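Local structure of putative oxidoreductase (Gluconobacter oxydans, 3WJ7) at residues 78-83 with 229-234; 97-102 with 151-156; 108-113 with 166-171; 181-186 with 193-198; 269-274 with 297-302. The protein probably works as an NAD(P)-dependent reductase of the short-chain dehydrogenase/reductase (SDR) family, with a coenzyme-binding Rossmann fold. All coordinates share one frame; numbering follows the deposited sequence.

From the N terminus, strand 78-83 opens contact 1, which closes only at helix 220-233 and so encloses contacts 2, 3 and 4 within its long loop. Contacts 2 and 3 cross: both join helix 95-115 to helix 153-172, one near the helix starts and the other further along, with centres 19 Å apart. Contact 3 also touches contact 1, through L109, M110 and A113 packing on L81 and H83. Contact 4 closes a short loop between strand 176-185 and helix 194-203. After contact 1 is complete, contact 5 ties the turn at 269-274 to helix 296-302, which reaches back to contact 2 where I151 packs on T298 and M301.

Contact 1 (78-83 with 229-234); sequences VKILFH and LALERG
I80 and L231 mark the closest backbone approach between strand residues 78-83 and the last turn of helix 220-233, their CA atoms 8.7 Å apart, so the meeting is made by side chains. L231 does all the touching from the helix. Its CG stands anti to the backbone N (chi1 166°), which carries the branch out toward the strand. Methyl CD1 goes to I80: the two side chains reach for each other tip to tip, with L231 CD1 4.0 Å from I80 CD1 and as close to I80 CG2. F82 is met by CB and the second methyl, CD2, the two side chains crossing at about a right angle. Here the far corner of the ring does the work, F82 CZ lying 3.9 Å from L231 CB and 4.0 Å from L231 CD2. The pair I80 and F82, two residues apart on the strand, thus receive one leucine between them, and T16 and I122 of the neighbouring parallel strands pack alongside. L81 and H83 pack on helix 95-115 instead, as expected of a strand inside the alpha/beta/alpha sandwich of a Rossmann fold. Just beyond, E232 turns outward to a salt bridge with R36. No hydrogen bond joins the two segments; the contact relies on hydrophobic burial and on the fit of aliphatic branches and one ring, with nothing directional in it.

Contact 2 (97-102 with 151-156); sequences TMMKAN and IGIYKL
N102 N to M98 O, at 2.8 Å the shortest sound polar bond here, lies in the helix turn that presents M99 to I153 and L156. Across the contact itself everything is apolar. M99 points toward helix 153-172 and meets it twice. Its CB sits 4.1 Å from I153 CG2, the isoleucine branch standing anti to the backbone N. Further out, the sulfur reaches the second partner: M99 SD is 4.1 Å from both L156 CG and L156 CD2, and the two side chains cross obliquely. The methionine gets there because its chain runs extended through chi1 (168°) and chi2 before bending at chi3. I153 and L156 stand in the first turn of their helix, just after the N-cap G152, whose O takes L156 N at 2.9 Å. In the same turn Y154 points away from M99; its place in the sequence fits the tyrosine of the SDR Y-x-x-x-K signature. Other copies of the protein complete the surroundings: T97 OG1 bonds to E96 of the second subunit, while T97 and D94 of the third subunit pack on M99 and L156. A thioether against aliphatic carbon is held by dispersion and has no preferred direction, so between these two segments the hold comes from apolar burial and not from a directional bond.

Contact 3 (108-113 with 166-171); sequences NLMLAA and LRLIRE
M110 and L111 meet L168 where helices 95-115 and 153-172 lie side by side against the sheet of the Rossmann fold. The apolar contact is a fork: the two methyls of L168 go to two consecutive residues of the other helix. L168 CD1 lies 3.7 Å from M110 CB, and L168 CD2 lies 3.7 Å from L111 CD2. L168 points toward the other helix, and with CG anti to the carbonyl carbon (chi1 -63°) its fork is sent across so that each methyl meets a different residue. L111 starts less directly, but its end swings nearer, and the two leucines cross at about a right angle. M110 does the reverse: it leaves its backbone toward L168, then bends at chi2 and chi3 so that only its base faces L168 while its terminal methyl turns to the sheet and packs on H83 of strand 78-83. The helix-helix contact and the helix-sheet contact thus share one side chain.

No polar bond crosses between the segments; the salt bridge lies within 166-171. R167 and E171, one turn apart, form it alongside L168. R167 NH2 has a second carboxylate partner in E164, so two carboxylates share the guanidinium; the nearby R107 adds a like charge that they probably offset. Backbone bonds keep both helices regular, among them E171 N to R167 O at 2.7 Å. In the salt bridge itself, R167 NH1 reaches E171 OE1 at 3.3 Å with an N-H...O angle of 156°, nearly in line with the carboxylate C-O bond, while the oxygen sits 17° out of the guanidinium plane.

Contact 4 (181-186 with 193-198); sequences PSTPVG and TPTGQM
No aromatic ring, amide or carboxylate takes part where T195 meets T183 and V185; branched side chains do all the touching. T195 reaches from the first turn of helix 194-203 toward strand 176-185 and crosses both partners at about a right angle. Its chi1 of -65° sets OG1 beside the backbone N and CG2 anti to it, turning the methyl to the valine, with T195 CG2 3.6 Å from V185 CG2. Its hydroxyl side faces the other threonine, with T195 OG1 and T183 OG1 3.6 Å apart. T183 OG1 is also 4.1 Å from T195 CB and T195 CG2, near the fork of the threonine.

The helix start that presents T195 is fixed by T193 at the N-cap: G196 N gives to T193 OG1 at 2.9 Å and 160°, and D189 bonds the same hydroxyl. Behind the contact, the strand is tied by backbone bonds from T183 and V185 to V218, and Y88 packs on T183. This strand end followed by a loop and a capped helix is consistent with the extended-SDR layout, in which the chain passes here from the Rossmann core toward the substrate-binding part.

Contact 5 (269-274 with 297-302); sequences LKQSWL and ETLAMS
L274 and L299 cross at about a right angle, and their meeting is the heart of this contact. L299 points from its helix toward the 269-274 turn with CG anti to the backbone N (chi1 -172°), and its two methyls divide the work. One lies against the other side chain: L299 CD1 is 3.8 Å from L274 CB and 3.9 Å from L274 CD1. The second comes over the backbone, L299 CD2 lying 3.8 Å from the carbonyl carbon L274 C. The same CD1 also approaches Q271 O, at 4.0 Å, an oxygen already engaged by L274 N at 2.9 Å within the 3-10 turn. Q271 faces the helix as well, but further along: bent at chi2, its flat end passes the helix terminus with Q271 NE2 3.8 Å from S302 O. Its firm partner is across the subunit boundary, where Q271 NE2 hydrogen-bonds to G287 O of the second subunit. F288 of that subunit packs on L274, L299 and S302, so the leucine pair is partly closed over by another copy of the protein. An alanine in place of L299 would probably open a gap beside L274 and deprive F288 of the second subunit of part of its apolar bed. The 269-274 turn follows strand 267-269, which pairs in parallel with strand 209-211, and runs into helix 275-288; on the far side of the contact, M301 and T298 of helix 296-302 pack on I151, just ahead of helix 153-172.

Contact 1 (78-83 with 229-234)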
# COMPACT_ATOMS: atom_id res chain seq x y z
N VAL A 78 14.25 28.42 -19.75
CA VAL A 78 13.81 27.21 -20.51
C VAL A 78 12.57 27.47 -21.41
O VAL A 78 11.54 27.88 -20.94
CB VAL A 78 13.52 26.02 -19.54
CG1 VAL A 78 12.86 24.85 -20.27
CG2 VAL A 78 14.80 25.59 -18.81
N LYS A 79 12.67 27.19 -22.70
CA LYS A 79 11.56 27.42 -23.60
C LYS A 79 10.65 26.18 -23.73
O LYS A 79 9.41 26.31 -23.93
CB LYS A 79 12.13 27.82 -24.99
CG LYS A 79 11.12 27.86 -26.15
CD LYS A 79 11.81 28.06 -27.50
CE LYS A 79 10.82 28.52 -28.58
NZ LYS A 79 11.09 27.88 -29.90
N ILE A 80 11.29 25.01 -23.68
CA ILE A 80 10.69 23.71 -24.00
C ILE A 80 11.08 22.65 -22.96
O ILE A 80 12.26 22.50 -22.57
CB ILE A 80 11.13 23.20 -25.38
CG1 ILE A 80 10.56 24.07 -26.52
CG2 ILE A 80 10.71 21.76 -25.60
CD1 ILE A 80 11.50 24.09 -27.70
N LEU A 81 10.06 21.92 -22.54
CA LEU A 81 10.19 20.90 -21.56
C LEU A 81 9.66 19.57 -22.12
O LEU A 81 8.52 19.47 -22.61
CB LEU A 81 9.43 21.29 -20.30
CG LEU A 81 9.31 20.13 -19.30
CD1 LEU A 81 10.69 19.72 -18.76
CD2 LEU A 81 8.37 20.48 -18.16
N PHE A 82 10.54 18.57 -22.05
CA PHE A 82 10.21 17.15 -22.23
C PHE A 82 10.20 16.48 -20.86
O PHE A 82 11.26 16.32 -20.24
CB PHE A 82 11.25 16.48 -23.11
CG PHE A 82 11.16 16.88 -24.52
CD1 PHE A 82 10.47 16.09 -25.43
CD2 PHE A 82 11.73 18.07 -24.96
CE1 PHE A 82 10.37 16.48 -26.78
CE2 PHE A 82 11.63 18.47 -26.29
CZ PHE A 82 10.96 17.67 -27.21
N HIS A 83 9.03 16.09 -20.39
CA HIS A 83 8.94 15.39 -19.11
C HIS A 83 8.91 13.91 -19.38
O HIS A 83 7.91 13.40 -19.82
CB HIS A 83 7.66 15.76 -18.35
CG HIS A 83 7.54 15.08 -17.02
ND1 HIS A 83 8.63 14.51 -16.37
CD2 HIS A 83 6.47 14.88 -16.20
CE1 HIS A 83 8.23 13.99 -15.23
NE2 HIS A 83 6.93 14.20 -15.11
N LEU A 229 8.90 14.83 -33.15
CA LEU A 229 7.77 15.11 -34.07
C LEU A 229 6.60 15.73 -33.38
O LEU A 229 5.88 16.51 -33.98
CB LEU A 229 7.31 13.82 -34.77
CG LEU A 229 8.42 13.18 -35.60
CD1 LEU A 229 8.03 11.79 -36.12
CD2 LEU A 229 8.81 14.16 -36.70
N ALA A 230 6.37 15.36 -32.11
CA ALA A 230 5.26 15.97 -31.37
C ALA A 230 5.57 17.42 -31.01
O ALA A 230 4.66 18.25 -31.03
CB ALA A 230 4.91 15.20 -30.13
N LEU A 231 6.84 17.71 -30.71
CA LEU A 231 7.29 19.07 -30.53
C LEU A 231 7.14 19.88 -31.83
O LEU A 231 6.76 21.05 -31.78
CB LEU A 231 8.76 19.12 -30.10
CG LEU A 231 9.39 20.52 -30.23
CD1 LEU A 231 8.93 21.46 -29.17
CD2 LEU A 231 10.89 20.45 -30.14
N GLU A 232 7.47 19.28 -32.99
CA GLU A 232 7.41 20.02 -34.26
C GLU A 232 6.01 20.20 -34.82
O GLU A 232 5.65 21.32 -35.16
CB GLU A 232 8.35 19.45 -35.30
CG GLU A 232 9.80 19.82 -35.01
CD GLU A 232 10.78 18.67 -35.27
OE1 GLU A 232 10.41 17.72 -35.99
OE2 GLU A 232 11.93 18.72 -34.75
N ARG A 233 5.18 19.14 -34.85
CA ARG A 233 3.90 19.18 -35.57
C ARG A 233 2.67 18.83 -34.73
O ARG A 233 1.57 18.72 -35.26
CB ARG A 233 3.94 18.29 -36.85
CG ARG A 233 5.26 18.32 -37.62
CD ARG A 233 5.33 17.41 -38.86
NE ARG A 233 4.92 18.09 -40.11
CZ ARG A 233 3.98 17.67 -40.96
NH1 ARG A 233 3.29 16.54 -40.75
NH2 ARG A 233 3.72 18.39 -42.05
N GLY A 234 2.83 18.67 -33.42
CA GLY A 234 1.71 18.22 -32.57
C GLY A 234 0.91 19.40 -32.09
O GLY A 234 1.44 20.49 -32.06

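Contact 2 (97-102 with 151-156)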
# COMPACT_ATOMS: atom_id res chain seq x y z
N THR A 97 2.96 4.55 -2.28
CA THR A 97 3.68 5.76 -1.96
C THR A 97 4.35 6.27 -3.23
O THR A 97 4.43 7.46 -3.42
CB THR A 97 4.72 5.52 -0.85
OG1 THR A 97 4.09 4.86 0.27
CG2 THR A 97 5.37 6.82 -0.43
N MET A 98 4.83 5.39 -4.11
CA MET A 98 5.52 5.86 -5.32
C MET A 98 4.55 6.50 -6.28
O MET A 98 4.85 7.54 -6.85
CB MET A 98 6.34 4.77 -6.00
CG MET A 98 7.56 4.36 -5.21
SD MET A 98 8.83 5.59 -4.79
CE MET A 98 8.09 6.71 -3.57
N MET A 99 3.37 5.91 -6.40
CA MET A 99 2.32 6.50 -7.22
C MET A 99 1.92 7.91 -6.72
O MET A 99 1.77 8.81 -7.52
CB MET A 99 1.12 5.57 -7.24
CG MET A 99 -0.11 6.25 -7.83
SD MET A 99 -1.58 5.26 -7.78
CE MET A 99 -1.98 5.50 -6.03
N LYS A 100 1.80 8.14 -5.43
CA LYS A 100 1.55 9.50 -4.99
C LYS A 100 2.70 10.44 -5.37
O LYS A 100 2.48 11.50 -5.91
CB LYS A 100 1.31 9.55 -3.49
CG LYS A 100 0.83 10.88 -2.96
CD LYS A 100 0.79 10.80 -1.43
CE LYS A 100 0.50 12.15 -0.76
NZ LYS A 100 0.19 12.01 0.70
N ALA A 101 3.92 10.03 -5.13
CA ALA A 101 5.05 10.89 -5.38
C ALA A 101 5.15 11.16 -6.91
O ALA A 101 5.52 12.25 -7.31
CB ALA A 101 6.35 10.27 -4.84
N ASN A 102 4.78 10.19 -7.74
CA ASN A 102 4.92 10.40 -9.15
C ASN A 102 3.78 11.28 -9.68
O ASN A 102 3.98 12.16 -10.54
CB ASN A 102 5.12 9.07 -9.91
CG ASN A 102 6.53 8.42 -9.64
OD1 ASN A 102 7.61 9.02 -9.86
ND2 ASN A 102 6.52 7.17 -9.18
N ILE A 151 -6.06 -1.86 -13.52
CA ILE A 151 -5.88 -3.09 -12.76
C ILE A 151 -4.73 -3.07 -11.75
O ILE A 151 -4.90 -3.58 -10.60
CB ILE A 151 -5.96 -4.35 -13.68
CG1 ILE A 151 -7.41 -4.85 -13.73
CG2 ILE A 151 -5.06 -5.50 -13.25
CD1 ILE A 151 -8.31 -4.42 -12.57
N GLY A 152 -3.59 -2.47 -12.13
CA GLY A 152 -2.47 -2.43 -11.18
C GLY A 152 -2.02 -1.03 -10.82
O GLY A 152 -2.50 -0.02 -11.38
N ILE A 153 -1.07 -0.95 -9.92
CA ILE A 153 -0.63 0.32 -9.46
C ILE A 153 0.17 0.98 -10.57
O ILE A 153 0.03 2.16 -10.77
CB ILE A 153 0.11 0.21 -8.09
CG1 ILE A 153 -0.95 0.03 -6.99
CG2 ILE A 153 0.79 1.52 -7.74
CD1 ILE A 153 -0.50 -0.68 -5.71
N TYR A 154 0.93 0.21 -11.35
CA TYR A 154 1.69 0.80 -12.43
C TYR A 154 0.77 1.54 -13.40
O TYR A 154 1.03 2.66 -13.75
CB TYR A 154 2.57 -0.22 -13.22
CG TYR A 154 3.14 0.42 -14.51
CD1 TYR A 154 4.15 1.40 -14.46
CD2 TYR A 154 2.61 0.09 -15.78
CE1 TYR A 154 4.62 2.03 -15.61
CE2 TYR A 154 3.09 0.70 -16.93
CZ TYR A 154 4.09 1.66 -16.85
OH TYR A 154 4.59 2.26 -18.01
N LYS A 155 -0.28 0.89 -13.84
CA LYS A 155 -1.16 1.53 -14.79
C LYS A 155 -1.92 2.64 -14.10
O LYS A 155 -2.05 3.70 -14.67
CB LYS A 155 -2.11 0.51 -15.48
CG LYS A 155 -1.43 -0.67 -16.15
CD LYS A 155 -2.43 -1.62 -16.81
CE LYS A 155 -3.17 -1.06 -18.05
NZ LYS A 155 -3.49 -2.16 -19.04
N LEU A 156 -2.40 2.42 -12.88
CA LEU A 156 -3.20 3.43 -12.14
C LEU A 156 -2.43 4.70 -11.98
O LEU A 156 -2.97 5.81 -12.17
CB LEU A 156 -3.59 2.93 -10.75
CG LEU A 156 -4.67 3.76 -10.05
CD1 LEU A 156 -5.91 3.87 -10.91
CD2 LEU A 156 -5.05 3.25 -8.67

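Contact 3 (108-113 with 166-171)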
# COMPACT_ATOMS: atom_id res chain seq x y z
N ASN A 108 3.90 19.10 -9.67
CA ASN A 108 4.85 20.14 -9.36
C ASN A 108 5.61 20.61 -10.66
O ASN A 108 5.73 21.82 -10.96
CB ASN A 108 5.80 19.70 -8.23
CG ASN A 108 5.06 19.44 -6.87
OD1 ASN A 108 3.98 19.98 -6.63
ND2 ASN A 108 5.65 18.62 -6.00
N LEU A 109 6.10 19.65 -11.44
CA LEU A 109 6.85 19.99 -12.59
C LEU A 109 5.99 20.85 -13.54
O LEU A 109 6.44 21.92 -13.99
CB LEU A 109 7.34 18.74 -13.32
CG LEU A 109 8.19 19.09 -14.55
CD1 LEU A 109 9.45 19.83 -14.12
CD2 LEU A 109 8.54 17.83 -15.32
N MET A 110 4.77 20.38 -13.82
CA MET A 110 3.86 21.10 -14.70
C MET A 110 3.52 22.52 -14.20
O MET A 110 3.57 23.49 -14.96
CB MET A 110 2.59 20.29 -14.95
CG MET A 110 2.78 18.98 -15.72
SD MET A 110 3.73 19.02 -17.27
CE MET A 110 5.24 18.22 -16.78
N LEU A 111 3.17 22.65 -12.93
CA LEU A 111 2.91 23.95 -12.36
C LEU A 111 4.16 24.84 -12.40
O LEU A 111 4.06 26.02 -12.73
CB LEU A 111 2.36 23.82 -10.96
CG LEU A 111 0.95 23.26 -10.70
CD1 LEU A 111 0.65 23.27 -9.20
CD2 LEU A 111 -0.10 24.05 -11.45
N ALA A 112 5.33 24.28 -12.08
CA ALA A 112 6.59 25.05 -12.12
C ALA A 112 6.94 25.57 -13.51
O ALA A 112 7.37 26.72 -13.63
CB ALA A 112 7.76 24.27 -11.52
N ALA A 113 6.74 24.75 -14.53
CA ALA A 113 7.01 25.14 -15.95
C ALA A 113 6.05 26.23 -16.42
O ALA A 113 6.38 27.10 -17.26
CB ALA A 113 6.88 23.94 -16.86
N LEU A 166 -4.11 16.42 -18.20
CA LEU A 166 -5.33 16.89 -18.90
C LEU A 166 -6.12 17.95 -18.10
O LEU A 166 -6.77 18.82 -18.71
CB LEU A 166 -6.26 15.75 -19.37
CG LEU A 166 -5.60 14.82 -20.39
CD1 LEU A 166 -6.35 13.50 -20.51
CD2 LEU A 166 -5.45 15.46 -21.75
N ARG A 167 -6.05 17.89 -16.77
CA ARG A 167 -6.79 18.85 -15.94
C ARG A 167 -6.07 20.20 -16.08
O ARG A 167 -6.68 21.21 -16.40
CB ARG A 167 -6.88 18.36 -14.47
CG ARG A 167 -7.91 19.07 -13.56
CD ARG A 167 -7.66 18.98 -12.03
NE ARG A 167 -6.25 18.82 -11.64
CZ ARG A 167 -5.41 19.76 -11.20
NH1 ARG A 167 -5.75 21.07 -11.05
NH2 ARG A 167 -4.16 19.38 -10.90
N LEU A 168 -4.75 20.18 -15.94
CA LEU A 168 -3.97 21.40 -16.10
C LEU A 168 -4.01 21.97 -17.50
O LEU A 168 -3.91 23.17 -17.66
CB LEU A 168 -2.52 21.18 -15.65
CG LEU A 168 -2.35 20.84 -14.16
CD1 LEU A 168 -0.95 20.30 -13.90
CD2 LEU A 168 -2.59 22.06 -13.29
N ILE A 169 -4.15 21.14 -18.51
CA ILE A 169 -4.29 21.67 -19.86
C ILE A 169 -5.60 22.48 -19.97
O ILE A 169 -5.63 23.56 -20.57
CB ILE A 169 -4.24 20.55 -20.93
CG1 ILE A 169 -2.82 19.99 -21.05
CG2 ILE A 169 -4.76 21.03 -22.29
CD1 ILE A 169 -2.73 18.71 -21.84
N ARG A 170 -6.68 21.96 -19.38
CA ARG A 170 -7.99 22.60 -19.49
C ARG A 170 -8.18 23.75 -18.49
O ARG A 170 -8.63 24.82 -18.84
CB ARG A 170 -9.11 21.58 -19.31
CG ARG A 170 -9.46 20.83 -20.58
CD ARG A 170 -10.98 20.80 -20.79
NE ARG A 170 -11.39 19.74 -21.73
CZ ARG A 170 -12.44 19.79 -22.55
NH1 ARG A 170 -13.23 20.87 -22.61
NH2 ARG A 170 -12.70 18.75 -23.34
N GLU A 171 -7.82 23.52 -17.25
CA GLU A 171 -8.12 24.51 -16.23
C GLU A 171 -7.14 25.68 -16.20
O GLU A 171 -7.48 26.74 -15.71
CB GLU A 171 -8.21 23.86 -14.85
CG GLU A 171 -9.45 23.00 -14.65
CD GLU A 171 -9.44 22.28 -13.31
OE1 GLU A 171 -8.37 22.27 -12.62
OE2 GLU A 171 -10.49 21.70 -12.93

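Contact 4 (181-186 with 193-198)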
# COMPACT_ATOMS: atom_id res chain seq x y z
N PRO A 181 3.85 6.30 -25.54
CA PRO A 181 4.63 5.18 -26.08
C PRO A 181 4.03 3.82 -25.66
O PRO A 181 3.41 3.73 -24.62
CB PRO A 181 5.97 5.31 -25.38
CG PRO A 181 5.98 6.67 -24.73
CD PRO A 181 4.56 7.03 -24.48
N SER A 182 4.18 2.81 -26.51
CA SER A 182 3.82 1.45 -26.15
C SER A 182 5.01 0.87 -25.38
O SER A 182 5.61 1.56 -24.56
CB SER A 182 3.50 0.62 -27.40
OG SER A 182 4.61 0.54 -28.29
N THR A 183 5.39 -0.36 -25.65
CA THR A 183 6.48 -0.94 -24.89
C THR A 183 7.80 -0.97 -25.65
O THR A 183 7.96 -1.71 -26.60
CB THR A 183 6.08 -2.24 -24.13
OG1 THR A 183 7.09 -3.27 -24.26
CG2 THR A 183 4.72 -2.75 -24.48
N PRO A 184 8.75 -0.11 -25.25
CA PRO A 184 9.92 0.12 -26.09
C PRO A 184 10.98 -0.92 -25.88
O PRO A 184 11.26 -1.28 -24.76
CB PRO A 184 10.44 1.44 -25.59
CG PRO A 184 10.05 1.46 -24.13
CD PRO A 184 8.73 0.76 -24.05
N VAL A 185 11.56 -1.40 -26.98
CA VAL A 185 12.61 -2.38 -26.97
C VAL A 185 13.69 -1.78 -27.84
O VAL A 185 13.40 -0.99 -28.75
CB VAL A 185 12.10 -3.70 -27.56
CG1 VAL A 185 13.19 -4.68 -27.83
CG2 VAL A 185 11.06 -4.28 -26.63
N GLY A 186 14.94 -2.13 -27.56
CA GLY A 186 16.03 -1.72 -28.42
C GLY A 186 17.38 -1.80 -27.77
O GLY A 186 17.53 -2.47 -26.73
N THR A 193 15.02 -2.98 -18.62
CA THR A 193 13.55 -2.97 -18.45
C THR A 193 13.01 -4.41 -18.30
O THR A 193 13.70 -5.37 -18.66
CB THR A 193 12.88 -2.45 -19.75
OG1 THR A 193 13.14 -3.39 -20.83
CG2 THR A 193 13.41 -1.09 -20.13
N PRO A 194 11.78 -4.57 -17.80
CA PRO A 194 11.15 -5.92 -17.73
C PRO A 194 11.11 -6.68 -19.08
O PRO A 194 11.49 -7.88 -19.12
CB PRO A 194 9.73 -5.64 -17.25
CG PRO A 194 9.80 -4.27 -16.62
CD PRO A 194 11.00 -3.54 -17.10
N THR A 195 10.67 -6.01 -20.15
CA THR A 195 10.64 -6.59 -21.48
C THR A 195 12.05 -6.98 -22.00
O THR A 195 12.24 -8.08 -22.58
CB THR A 195 9.83 -5.71 -22.46
OG1 THR A 195 8.46 -5.68 -22.02
CG2 THR A 195 9.88 -6.25 -23.86
N GLY A 196 13.05 -6.12 -21.76
CA GLY A 196 14.45 -6.52 -22.00
C GLY A 196 14.86 -7.80 -21.25
O GLY A 196 15.59 -8.66 -21.80
N GLN A 197 14.39 -7.95 -20.00
CA GLN A 197 14.87 -9.02 -19.14
C GLN A 197 14.25 -10.28 -19.70
O GLN A 197 14.94 -11.32 -19.87
CB GLN A 197 14.56 -8.76 -17.65
CG GLN A 197 15.14 -9.73 -16.60
CD GLN A 197 16.64 -10.01 -16.76
OE1 GLN A 197 17.50 -9.15 -16.50
NE2 GLN A 197 16.97 -11.23 -17.20
N MET A 198 12.98 -10.19 -20.09
CA MET A 198 12.35 -11.31 -20.83
C MET A 198 13.10 -11.71 -22.10
O MET A 198 13.28 -12.89 -22.38
CB MET A 198 10.92 -10.97 -21.19
CG MET A 198 9.89 -11.35 -20.13
SD MET A 198 8.37 -10.54 -20.66
CE MET A 198 7.17 -11.83 -20.54

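Contact 5 (269-274 with 297-302)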
# COMPACT_ATOMS: atom_id res chain seq x y z
N LEU A 269 1.39 -21.02 -21.17
CA LEU A 269 0.19 -21.04 -20.35
C LEU A 269 -0.91 -20.09 -20.86
O LEU A 269 -0.70 -18.88 -20.90
CB LEU A 269 0.59 -20.67 -18.93
CG LEU A 269 1.78 -21.45 -18.37
CD1 LEU A 269 1.93 -21.02 -16.92
CD2 LEU A 269 1.57 -22.96 -18.50
N LYS A 270 -2.08 -20.62 -21.24
CA LYS A 270 -3.15 -19.75 -21.73
C LYS A 270 -3.67 -18.94 -20.54
O LYS A 270 -3.65 -19.39 -19.37
CB LYS A 270 -4.29 -20.51 -22.38
CG LYS A 270 -3.96 -21.23 -23.67
CD LYS A 270 -5.14 -22.05 -24.17
CE LYS A 270 -4.65 -23.09 -25.17
NZ LYS A 270 -5.33 -24.41 -25.03
N GLN A 271 -4.16 -17.75 -20.83
CA GLN A 271 -4.51 -16.84 -19.77
C GLN A 271 -5.77 -17.34 -19.09
O GLN A 271 -5.97 -17.13 -17.89
CB GLN A 271 -4.69 -15.41 -20.31
CG GLN A 271 -4.26 -14.33 -19.32
CD GLN A 271 -3.61 -13.16 -20.00
OE1 GLN A 271 -3.89 -12.87 -21.16
NE2 GLN A 271 -2.73 -12.48 -19.28
N SER A 272 -6.61 -18.05 -19.84
CA SER A 272 -7.81 -18.60 -19.25
C SER A 272 -7.50 -19.68 -18.19
O SER A 272 -8.39 -20.06 -17.44
CB SER A 272 -8.78 -19.10 -20.32
OG SER A 272 -8.15 -20.04 -21.16
N TRP A 273 -6.26 -20.17 -18.14
CA TRP A 273 -5.90 -21.17 -17.16
C TRP A 273 -5.59 -20.49 -15.85
O TRP A 273 -5.29 -21.15 -14.87
CB TRP A 273 -4.67 -21.97 -17.58
CG TRP A 273 -4.83 -22.78 -18.83
CD1 TRP A 273 -5.98 -22.98 -19.55
CD2 TRP A 273 -3.81 -23.52 -19.49
NE1 TRP A 273 -5.73 -23.80 -20.61
CE2 TRP A 273 -4.41 -24.15 -20.61
CE3 TRP A 273 -2.45 -23.72 -19.25
CZ2 TRP A 273 -3.69 -24.95 -21.50
CZ3 TRP A 273 -1.72 -24.51 -20.13
CH2 TRP A 273 -2.35 -25.11 -21.25
N LEU A 274 -5.64 -19.17 -15.81
CA LEU A 274 -5.36 -18.50 -14.54
C LEU A 274 -6.65 -18.37 -13.73
O LEU A 274 -6.61 -18.06 -12.54
CB LEU A 274 -4.69 -17.13 -14.76
CG LEU A 274 -3.29 -17.08 -15.39
CD1 LEU A 274 -3.10 -15.76 -16.11
CD2 LEU A 274 -2.14 -17.30 -14.40
N GLU A 297 -12.72 -10.82 -11.58
CA GLU A 297 -12.92 -9.47 -12.15
C GLU A 297 -11.58 -8.86 -12.58
O GLU A 297 -11.50 -8.10 -13.54
CB GLU A 297 -13.67 -8.54 -11.14
CG GLU A 297 -14.28 -7.26 -11.75
CD GLU A 297 -14.40 -6.06 -10.78
OE1 GLU A 297 -13.39 -5.34 -10.51
OE2 GLU A 297 -15.54 -5.79 -10.31
N THR A 298 -10.52 -9.22 -11.89
CA THR A 298 -9.18 -8.77 -12.27
C THR A 298 -8.69 -9.43 -13.54
O THR A 298 -8.28 -8.76 -14.48
CB THR A 298 -8.19 -8.88 -11.09
OG1 THR A 298 -8.12 -7.58 -10.51
CG2 THR A 298 -6.75 -9.23 -11.52
N LEU A 299 -8.76 -10.76 -13.56
CA LEU A 299 -8.37 -11.53 -14.69
C LEU A 299 -9.09 -11.12 -15.99
O LEU A 299 -8.49 -11.14 -17.06
CB LEU A 299 -8.60 -13.00 -14.38
CG LEU A 299 -8.07 -13.99 -15.41
CD1 LEU A 299 -6.55 -13.95 -15.55
CD2 LEU A 299 -8.54 -15.37 -15.03
N ALA A 300 -10.36 -10.71 -15.90
CA ALA A 300 -11.13 -10.40 -17.10
C ALA A 300 -10.67 -9.11 -17.74
O ALA A 300 -10.86 -8.92 -18.92
CB ALA A 300 -12.63 -10.37 -16.82
N MET A 301 -10.03 -8.24 -16.98
CA MET A 301 -9.45 -7.03 -17.54
C MET A 301 -8.10 -7.30 -18.17
O MET A 301 -7.81 -6.87 -19.29
CB MET A 301 -9.26 -5.96 -16.45
CG MET A 301 -10.51 -5.58 -15.66
SD MET A 301 -11.84 -4.88 -16.66
CE MET A 301 -10.93 -3.75 -17.73
N SER A 302 -7.25 -8.00 -17.42
CA SER A 302 -5.89 -8.27 -17.86
C SER A 302 -5.84 -9.26 -19.02
O SER A 302 -4.83 -9.36 -19.70
CB SER A 302 -5.08 -8.79 -16.68
OG SER A 302 -5.79 -9.83 -16.03